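Local coordinates for protein prolyl-4 hydroxylase (Chlamydomonas reinhardtii, PDB 2V4A) that probably catalyses the iron(II)- and 2-oxoglutarate-dependent 4-hydroxylation of proline residues in peptide chains, at residues A[107-112]-A[218-223]; A[141-146]-A[222-227]. One frame throughout, in Å; residues are numbered along the deposited sequence.

Interaction 1: residues A[107-112]-A[218-223]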
ATOM      1  N   GLU A 107       0.022  -9.981  -7.429  1.00 19.98           N
ATOM      2  CA  GLU A 107      -0.255  -9.167  -8.634  1.00 22.54           C
ATOM      3  C   GLU A 107       0.951  -8.269  -9.021  1.00 23.01           C
ATOM      4  O   GLU A 107       2.007  -8.327  -8.365  1.00 22.46           O
ATOM      5  CB  GLU A 107      -1.507  -8.324  -8.396  1.00 22.61           C
ATOM      6  CG  GLU A 107      -2.694  -9.188  -7.991  1.00 25.40           C
ATOM      7  CD  GLU A 107      -4.031  -8.451  -8.013  1.00 28.06           C
ATOM      8  OE1 GLU A 107      -4.067  -7.260  -8.413  1.00 29.23           O
ATOM      9  OE2 GLU A 107      -5.041  -9.075  -7.613  1.00 27.41           O
ATOM     10  N   GLY A 108       0.807  -7.464 -10.087  1.00 22.71           N
ATOM     11  CA  GLY A 108       1.782  -6.429 -10.427  1.00 22.76           C
ATOM     12  C   GLY A 108       1.545  -5.201  -9.532  1.00 23.69           C
ATOM     13  O   GLY A 108       1.007  -5.318  -8.431  1.00 26.03           O
ATOM     14  N   LEU A 109       1.877  -4.029 -10.022  1.00 22.70           N
ATOM     15  CA  LEU A 109       1.880  -2.815  -9.176  1.00 22.69           C
ATOM     16  C   LEU A 109       1.043  -1.728  -9.826  1.00 22.39           C
ATOM     17  O   LEU A 109       1.277  -1.403 -10.983  1.00 22.94           O
ATOM     18  CB  LEU A 109       3.333  -2.312  -8.998  1.00 21.08           C
ATOM     19  CG  LEU A 109       3.513  -1.185  -7.941  1.00 21.94           C
ATOM     20  CD1 LEU A 109       3.434  -1.750  -6.538  1.00 21.53           C
ATOM     21  CD2 LEU A 109       4.850  -0.483  -8.077  1.00 22.65           C
ATOM     22  N   GLN A 110       0.083  -1.189  -9.062  1.00 22.66           N
ATOM     23  CA  GLN A 110      -0.781  -0.105  -9.475  1.00 24.16           C
ATOM     24  C   GLN A 110      -0.179   1.194  -8.926  1.00 24.09           C
ATOM     25  O   GLN A 110       0.170   1.242  -7.743  1.00 23.93           O
ATOM     26  CB  GLN A 110      -2.170  -0.336  -8.909  1.00 24.88           C
ATOM     27  CG  GLN A 110      -3.138   0.839  -9.210  1.00 27.00           C
ATOM     28  CD  GLN A 110      -4.329   0.799  -8.310  1.00 29.63           C
ATOM     29  OE1 GLN A 110      -4.277   1.227  -7.157  1.00 33.01           O
ATOM     30  NE2 GLN A 110      -5.401   0.238  -8.810  1.00 29.66           N
ATOM     31  N   VAL A 111       0.022   2.208  -9.780  1.00 22.77           N
ATOM     32  CA  VAL A 111       0.520   3.469  -9.293  1.00 20.71           C
ATOM     33  C   VAL A 111      -0.634   4.469  -9.508  1.00 22.17           C
ATOM     34  O   VAL A 111      -1.203   4.516 -10.631  1.00 21.39           O
ATOM     35  CB  VAL A 111       1.809   3.976 -10.051  1.00 20.65           C
ATOM     36  CG1 VAL A 111       2.198   5.358  -9.538  1.00 20.87           C
ATOM     37  CG2 VAL A 111       3.042   3.029  -9.914  1.00 20.53           C
ATOM     38  N   LEU A 112      -0.956   5.268  -8.474  1.00 21.26           N
ATOM     39  CA  LEU A 112      -1.968   6.325  -8.583  1.00 22.29           C
ATOM     40  C   LEU A 112      -1.423   7.704  -8.248  1.00 21.70           C
ATOM     41  O   LEU A 112      -0.542   7.823  -7.393  1.00 21.38           O
ATOM     42  CB  LEU A 112      -3.175   6.021  -7.672  1.00 22.28           C
ATOM     43  CG  LEU A 112      -4.033   4.803  -8.051  1.00 24.15           C
ATOM     44  CD1 LEU A 112      -5.066   4.532  -6.967  1.00 27.05           C
ATOM     45  CD2 LEU A 112      -4.719   5.036  -9.412  1.00 27.27           C
ATOM     46  N   TRP A 218       1.069  10.648  -4.436  1.00 25.32           N
ATOM     47  CA  TRP A 218       1.318   9.543  -5.358  1.00 25.19           C
ATOM     48  C   TRP A 218       1.419   8.297  -4.505  1.00 25.21           C
ATOM     49  O   TRP A 218       2.088   8.324  -3.459  1.00 25.32           O
ATOM     50  CB  TRP A 218       2.664   9.679  -6.083  1.00 26.02           C
ATOM     51  CG  TRP A 218       2.755  10.721  -7.175  1.00 26.68           C
ATOM     52  CD1 TRP A 218       2.865  12.080  -7.020  1.00 28.47           C
ATOM     53  CD2 TRP A 218       2.811  10.464  -8.571  1.00 28.03           C
ATOM     54  NE1 TRP A 218       2.979  12.695  -8.259  1.00 27.32           N
ATOM     55  CE2 TRP A 218       2.917  11.717  -9.229  1.00 26.74           C
ATOM     56  CE3 TRP A 218       2.742   9.289  -9.346  1.00 26.40           C
ATOM     57  CZ2 TRP A 218       3.001  11.822 -10.602  1.00 28.43           C
ATOM     58  CZ3 TRP A 218       2.809   9.408 -10.732  1.00 28.56           C
ATOM     59  CH2 TRP A 218       2.934  10.641 -11.345  1.00 26.25           C
ATOM     60  N   SER A 219       0.838   7.182  -4.964  1.00 25.09           N
ATOM     61  CA  SER A 219       0.880   5.925  -4.164  1.00 25.16           C
ATOM     62  C   SER A 219       1.040   4.741  -5.118  1.00 24.20           C
ATOM     63  O   SER A 219       0.784   4.878  -6.325  1.00 24.96           O
ATOM     64  CB  SER A 219      -0.398   5.763  -3.329  1.00 25.69           C
ATOM     65  OG  SER A 219      -1.518   5.478  -4.177  1.00 29.94           O
ATOM     66  N   ALA A 220       1.545   3.637  -4.588  1.00 24.66           N
ATOM     67  CA  ALA A 220       1.668   2.377  -5.303  1.00 24.65           C
ATOM     68  C   ALA A 220       1.044   1.275  -4.437  1.00 26.91           C
ATOM     69  O   ALA A 220       1.294   1.174  -3.198  1.00 26.64           O
ATOM     70  CB  ALA A 220       3.159   2.089  -5.626  1.00 24.45           C
ATOM     71  N   THR A 221       0.223   0.446  -5.075  1.00 25.91           N
ATOM     72  CA  THR A 221      -0.532  -0.556  -4.371  1.00 27.01           C
ATOM     73  C   THR A 221      -0.249  -1.946  -4.950  1.00 25.40           C
ATOM     74  O   THR A 221      -0.283  -2.105  -6.146  1.00 25.09           O
ATOM     75  CB  THR A 221      -2.064  -0.277  -4.458  1.00 27.23           C
ATOM     76  OG1 THR A 221      -2.349   1.050  -3.981  1.00 29.40           O
ATOM     77  CG2 THR A 221      -2.815  -1.291  -3.557  1.00 27.33           C
ATOM     78  N   LYS A 222       0.125  -2.880  -4.082  1.00 24.77           N
ATOM     79  CA  LYS A 222       0.398  -4.286  -4.362  1.00 25.28           C
ATOM     80  C   LYS A 222      -0.647  -5.171  -3.709  1.00 25.15           C
ATOM     81  O   LYS A 222      -0.779  -5.158  -2.479  1.00 26.08           O
ATOM     82  CB  LYS A 222       1.761  -4.659  -3.755  1.00 25.44           C
ATOM     83  CG  LYS A 222       2.116  -6.179  -3.812  1.00 25.81           C
ATOM     84  CD  LYS A 222       2.256  -6.747  -5.221  1.00 27.28           C
ATOM     85  CE  LYS A 222       3.449  -6.089  -5.934  1.00 27.18           C
ATOM     86  NZ  LYS A 222       3.875  -6.918  -7.066  1.00 25.92           N
ATOM     87  N   TRP A 223      -1.337  -5.975  -4.497  1.00 24.55           N
ATOM     88  CA  TRP A 223      -2.252  -6.975  -3.941  1.00 24.08           C
ATOM     89  C   TRP A 223      -1.651  -8.372  -4.113  1.00 24.04           C
ATOM     90  O   TRP A 223      -0.990  -8.665  -5.134  1.00 22.38           O
ATOM     91  CB  TRP A 223      -3.589  -6.937  -4.660  1.00 25.90           C
ATOM     92  CG  TRP A 223      -4.420  -5.795  -4.239  1.00 27.01           C
ATOM     93  CD1 TRP A 223      -5.090  -5.668  -3.075  1.00 27.84           C
ATOM     94  CD2 TRP A 223      -4.648  -4.607  -4.973  1.00 28.90           C
ATOM     95  NE1 TRP A 223      -5.767  -4.481  -3.039  1.00 26.40           N
ATOM     96  CE2 TRP A 223      -5.508  -3.802  -4.197  1.00 27.46           C
ATOM     97  CE3 TRP A 223      -4.241  -4.150  -6.248  1.00 28.27           C
ATOM     98  CZ2 TRP A 223      -5.962  -2.556  -4.629  1.00 29.30           C
ATOM     99  CZ3 TRP A 223      -4.679  -2.897  -6.672  1.00 29.98           C
ATOM    100  CH2 TRP A 223      -5.536  -2.119  -5.865  1.00 29.57           C
TER
HETATM  101  O   HOH W   1      -1.191  -5.035  -7.276  1.00 22.61           O
HETATM  102  O   HOH W   2      -1.859   2.869  -5.781  1.00 21.65           O

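Interaction 2: residues A[141-146]-A[222-227]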
ATOM      1  N   ARG A 141      -7.837 -12.341  -2.966  1.00 21.99           N
ATOM      2  CA  ARG A 141      -6.860 -11.396  -2.371  1.00 22.21           C
ATOM      3  C   ARG A 141      -6.844 -11.510  -0.835  1.00 22.50           C
ATOM      4  O   ARG A 141      -7.902 -11.676  -0.220  1.00 23.70           O
ATOM      5  CB  ARG A 141      -7.192  -9.972  -2.756  1.00 22.61           C
ATOM      6  CG  ARG A 141      -6.804  -9.619  -4.172  1.00 26.07           C
ATOM      7  CD  ARG A 141      -7.446  -8.283  -4.538  1.00 27.81           C
ATOM      8  NE  ARG A 141      -6.895  -7.729  -5.763  1.00 29.81           N
ATOM      9  CZ  ARG A 141      -7.289  -6.568  -6.290  1.00 32.69           C
ATOM     10  NH1 ARG A 141      -8.249  -5.858  -5.690  1.00 30.39           N
ATOM     11  NH2 ARG A 141      -6.731  -6.116  -7.420  1.00 29.48           N
ATOM     12  N   VAL A 142      -5.646 -11.481  -0.234  1.00 21.90           N
ATOM     13  CA  VAL A 142      -5.476 -11.718   1.194  1.00 20.47           C
ATOM     14  C   VAL A 142      -4.728 -10.552   1.839  1.00 19.32           C
ATOM     15  O   VAL A 142      -5.003 -10.206   2.989  1.00 18.71           O
ATOM     16  CB  VAL A 142      -4.797 -13.077   1.508  1.00 20.51           C
ATOM     17  CG1 VAL A 142      -3.429 -13.181   0.899  1.00 22.95           C
ATOM     18  CG2 VAL A 142      -4.723 -13.355   3.018  1.00 23.78           C
ATOM     19  N   VAL A 143      -3.803  -9.934   1.114  1.00 19.26           N
ATOM     20  CA  VAL A 143      -3.042  -8.827   1.724  1.00 20.72           C
ATOM     21  C   VAL A 143      -2.911  -7.716   0.713  1.00 20.20           C
ATOM     22  O   VAL A 143      -2.614  -7.968  -0.461  1.00 21.55           O
ATOM     23  CB  VAL A 143      -1.590  -9.262   2.099  1.00 20.91           C
ATOM     24  CG1 VAL A 143      -0.743  -8.047   2.558  1.00 19.82           C
ATOM     25  CG2 VAL A 143      -1.616 -10.330   3.202  1.00 22.42           C
ATOM     26  N   THR A 144      -3.084  -6.498   1.201  1.00 21.40           N
ATOM     27  CA  THR A 144      -2.814  -5.292   0.482  1.00 22.49           C
ATOM     28  C   THR A 144      -1.613  -4.592   1.074  1.00 22.54           C
ATOM     29  O   THR A 144      -1.503  -4.446   2.288  1.00 20.61           O
ATOM     30  CB  THR A 144      -4.013  -4.317   0.561  1.00 23.16           C
ATOM     31  OG1 THR A 144      -5.209  -5.001   0.187  1.00 25.30           O
ATOM     32  CG2 THR A 144      -3.809  -3.102  -0.390  1.00 24.37           C
HETATM   33  N   MSE A 145      -0.730  -4.119   0.182  1.00 22.53           N
HETATM   34  CA  MSE A 145       0.402  -3.278   0.562  1.00 23.12           C
HETATM   35  C   MSE A 145       0.264  -1.972  -0.155  1.00 23.02           C
HETATM   36  O   MSE A 145       0.256  -1.936  -1.392  1.00 23.44           O
HETATM   37  CB  MSE A 145       1.712  -3.934   0.136  1.00 23.10           C
HETATM   38  CG  MSE A 145       2.976  -3.142   0.501  1.00 28.54           C
HETATM   39 SE   MSE A 145       3.667  -3.405   2.249  1.00 40.19          SE
HETATM   40  CE  MSE A 145       3.854  -5.346   2.340  1.00 24.43           C
ATOM     41  N   LEU A 146       0.215  -0.881   0.595  1.00 23.41           N
ATOM     42  CA  LEU A 146       0.034   0.418  -0.012  1.00 24.84           C
ATOM     43  C   LEU A 146       1.279   1.240   0.333  1.00 24.53           C
ATOM     44  O   LEU A 146       1.585   1.404   1.505  1.00 24.64           O
ATOM     45  CB  LEU A 146      -1.212   1.037   0.612  1.00 25.79           C
ATOM     46  CG  LEU A 146      -2.088   1.993  -0.137  1.00 31.89           C
ATOM     47  CD1 LEU A 146      -3.422   2.004   0.607  1.00 36.70           C
ATOM     48  CD2 LEU A 146      -1.334   3.365  -0.042  1.00 35.55           C
ATOM     49  N   LYS A 222       0.125  -2.880  -4.082  1.00 24.77           N
ATOM     50  CA  LYS A 222       0.398  -4.286  -4.362  1.00 25.28           C
ATOM     51  C   LYS A 222      -0.647  -5.171  -3.709  1.00 25.15           C
ATOM     52  O   LYS A 222      -0.779  -5.158  -2.479  1.00 26.08           O
ATOM     53  CB  LYS A 222       1.761  -4.659  -3.755  1.00 25.44           C
ATOM     54  CG  LYS A 222       2.116  -6.179  -3.812  1.00 25.81           C
ATOM     55  CD  LYS A 222       2.256  -6.747  -5.221  1.00 27.28           C
ATOM     56  CE  LYS A 222       3.449  -6.089  -5.934  1.00 27.18           C
ATOM     57  NZ  LYS A 222       3.875  -6.918  -7.066  1.00 25.92           N
ATOM     58  N   TRP A 223      -1.337  -5.975  -4.497  1.00 24.55           N
ATOM     59  CA  TRP A 223      -2.252  -6.975  -3.941  1.00 24.08           C
ATOM     60  C   TRP A 223      -1.651  -8.372  -4.113  1.00 24.04           C
ATOM     61  O   TRP A 223      -0.990  -8.665  -5.134  1.00 22.38           O
ATOM     62  CB  TRP A 223      -3.589  -6.937  -4.660  1.00 25.90           C
ATOM     63  CG  TRP A 223      -4.420  -5.795  -4.239  1.00 27.01           C
ATOM     64  CD1 TRP A 223      -5.090  -5.668  -3.075  1.00 27.84           C
ATOM     65  CD2 TRP A 223      -4.648  -4.607  -4.973  1.00 28.90           C
ATOM     66  NE1 TRP A 223      -5.767  -4.481  -3.039  1.00 26.40           N
ATOM     67  CE2 TRP A 223      -5.508  -3.802  -4.197  1.00 27.46           C
ATOM     68  CE3 TRP A 223      -4.241  -4.150  -6.248  1.00 28.27           C
ATOM     69  CZ2 TRP A 223      -5.962  -2.556  -4.629  1.00 29.30           C
ATOM     70  CZ3 TRP A 223      -4.679  -2.897  -6.672  1.00 29.98           C
ATOM     71  CH2 TRP A 223      -5.536  -2.119  -5.865  1.00 29.57           C
ATOM     72  N   ILE A 224      -1.893  -9.205  -3.109  1.00 22.74           N
ATOM     73  CA  ILE A 224      -1.307 -10.531  -3.021  1.00 22.73           C
ATOM     74  C   ILE A 224      -2.418 -11.517  -2.698  1.00 23.28           C
ATOM     75  O   ILE A 224      -3.286 -11.214  -1.857  1.00 22.64           O
ATOM     76  CB  ILE A 224      -0.280 -10.557  -1.865  1.00 23.94           C
ATOM     77  CG1 ILE A 224       0.818  -9.514  -2.113  1.00 22.97           C
ATOM     78  CG2 ILE A 224       0.293 -12.011  -1.649  1.00 20.97           C
ATOM     79  CD1 ILE A 224       1.625  -9.286  -0.848  1.00 24.56           C
ATOM     80  N   HIS A 225      -2.392 -12.699  -3.337  1.00 23.81           N
ATOM     81  CA  HIS A 225      -3.452 -13.671  -3.221  1.00 24.38           C
ATOM     82  C   HIS A 225      -3.104 -14.845  -2.318  1.00 25.19           C
ATOM     83  O   HIS A 225      -1.942 -15.058  -2.017  1.00 24.84           O
ATOM     84  CB  HIS A 225      -3.813 -14.226  -4.624  1.00 24.60           C
ATOM     85  CG  HIS A 225      -4.430 -13.199  -5.524  1.00 24.94           C
ATOM     86  ND1 HIS A 225      -5.749 -13.240  -5.926  1.00 27.06           N
ATOM     87  CD2 HIS A 225      -3.905 -12.080  -6.075  1.00 25.12           C
ATOM     88  CE1 HIS A 225      -6.008 -12.198  -6.700  1.00 26.24           C
ATOM     89  NE2 HIS A 225      -4.902 -11.486  -6.818  1.00 25.31           N
ATOM     90  N   VAL A 226      -4.114 -15.641  -1.968  1.00 27.07           N
ATOM     91  CA  VAL A 226      -3.915 -16.830  -1.097  1.00 27.86           C
ATOM     92  C   VAL A 226      -3.169 -17.966  -1.820  1.00 28.68           C
ATOM     93  O   VAL A 226      -2.553 -18.818  -1.179  1.00 27.96           O
ATOM     94  CB  VAL A 226      -5.262 -17.375  -0.545  1.00 28.62           C
ATOM     95  CG1 VAL A 226      -5.973 -16.328   0.280  1.00 27.58           C
ATOM     96  CG2 VAL A 226      -6.180 -17.868  -1.710  1.00 28.31           C
ATOM     97  N   ALA A 227      -3.231 -17.967  -3.157  1.00 28.99           N
ATOM     98  CA  ALA A 227      -2.612 -19.010  -3.972  1.00 29.48           C
ATOM     99  C   ALA A 227      -1.878 -18.439  -5.190  1.00 29.71           C
ATOM    100  O   ALA A 227      -2.092 -17.289  -5.554  1.00 28.72           O
ATOM    101  CB  ALA A 227      -3.664 -20.058  -4.415  1.00 29.75           C
TER
HETATM  102  O   HOH W   3      -7.428  -3.546  -1.026  1.00 37.96           O

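Interaction 1: residues A[107-112]-A[218-223]
Two neighbouring antiparallel strands of the main sheet, 107-112 and 218-223, pair here within the 2OG-Fe(II) oxygenase fold. Leu112 and Ser219 exchange two backbone hydrogen bonds, as do Gln110 and Thr221, where Thr221 N meets Gln110 O at 2.8 Å. Toward Glu107 the regular pairing gives way to a water, which accepts from Trp223 N at 2.9 Å and donates to Gly108 O; beyond it Glu107 N closes on Trp223 O at 2.8 Å. Lys222 makes a link of its own: bent at chi2 and chi3 (63° and 65°), its chain curls back so that NZ donates to Glu107 O at 2.7 Å, tilted from the carbonyl plane, and also forms a salt bridge with Glu92 of helix 86-99. A methionine in its place would probably leave Glu107 O without this donor and take this positive charge from the Glu92 carboxylate. On the face carrying Gln110 and Thr221, a second water accepts from Thr221 OG1 (2.6 Å) and Ser219 OG and donates to Gln110 OE1, joining three side chains. The Gln110 amide stands perpendicular to the Trp223 indole, with NE2 at the ring edge 3.8 Å from CH2. On the face shared by Leu109, Val111, Ala220 and Lys222 the middle is apolar: Leu109 CD2 lies 3.9 Å from Ala220 CB. At the strand end Val111 CG1 meets the edge of the Trp218 ring, 4.0 Å from CE3. Helix 40-50 packs against Val111 and Trp218, while strands 76-80 and 141-148 flank the pair, the first beside 107-112 and the second beside 218-223.

Interaction 2: residues A[141-146]-A[222-227]
The guanidinium of Arg141 lies flat on the indole of Trp223, the planes only 9° apart, with CZ 3.7 Å from the centroid of the five-membered ring in a cation-pi stack; NH2 reaches over the six-membered ring, 3.4 Å from CE3. Thr221 CG2 packs on the opposite face of the indole. At the indole edge a water in the ring plane accepts from NE1 at 2.8 Å and is hydrogen-bonded to Thr144 OG1, while Thr144 CG2 rests 3.6 Å from NE1. Arg141 also touches His225: its CG sits over one imidazole face, 3.9 Å from the ring centroid, in a CH-pi contact, and His225 NE2 lies at the edge of the guanidinium. An extended chain from CG to NE lets Arg141 span both rings, and Glu107 OE2 forms a salt bridge with Arg141 NE and probably a hydrogen bond with His225 NE2. Val142 CB packs on Val226 CG1 at 3.7 Å. Val143, Met145 (selenomethionine), Ile224 and Lys222 project on the other side of the sheet, where Met145 and Ile224 pack on Val95 of helix 86-99. Backbone bonds pair Met145 with Lys222, and Ile224 N with Val143 O. Ile224 O accepts from both Val142 N (2.9 Å) and Val143 N (3.3 Å), so two residues face one: a classic beta bulge, set in an antiparallel strand pair consistent with the double-stranded beta-helix core of the 2OG-Fe(II) oxygenases.

Strand 218-225 is common to both contacts: one edge of it pairs with 106-113 and the other with 141-148, interaction 1 taking residues 218-223 and interaction 2 residues 222-227, so the three strands lie side by side in the main antiparallel sheet. The centres are 11 Å apart. Along the chain the two partner strands come first, one after the other, and strand 218-225 inserts between them last. Lys222 and Trp223 belong to both pairings. The Glu107 carboxylate joins the two contacts directly, tying together all three strands of this part of the oxygenase fold.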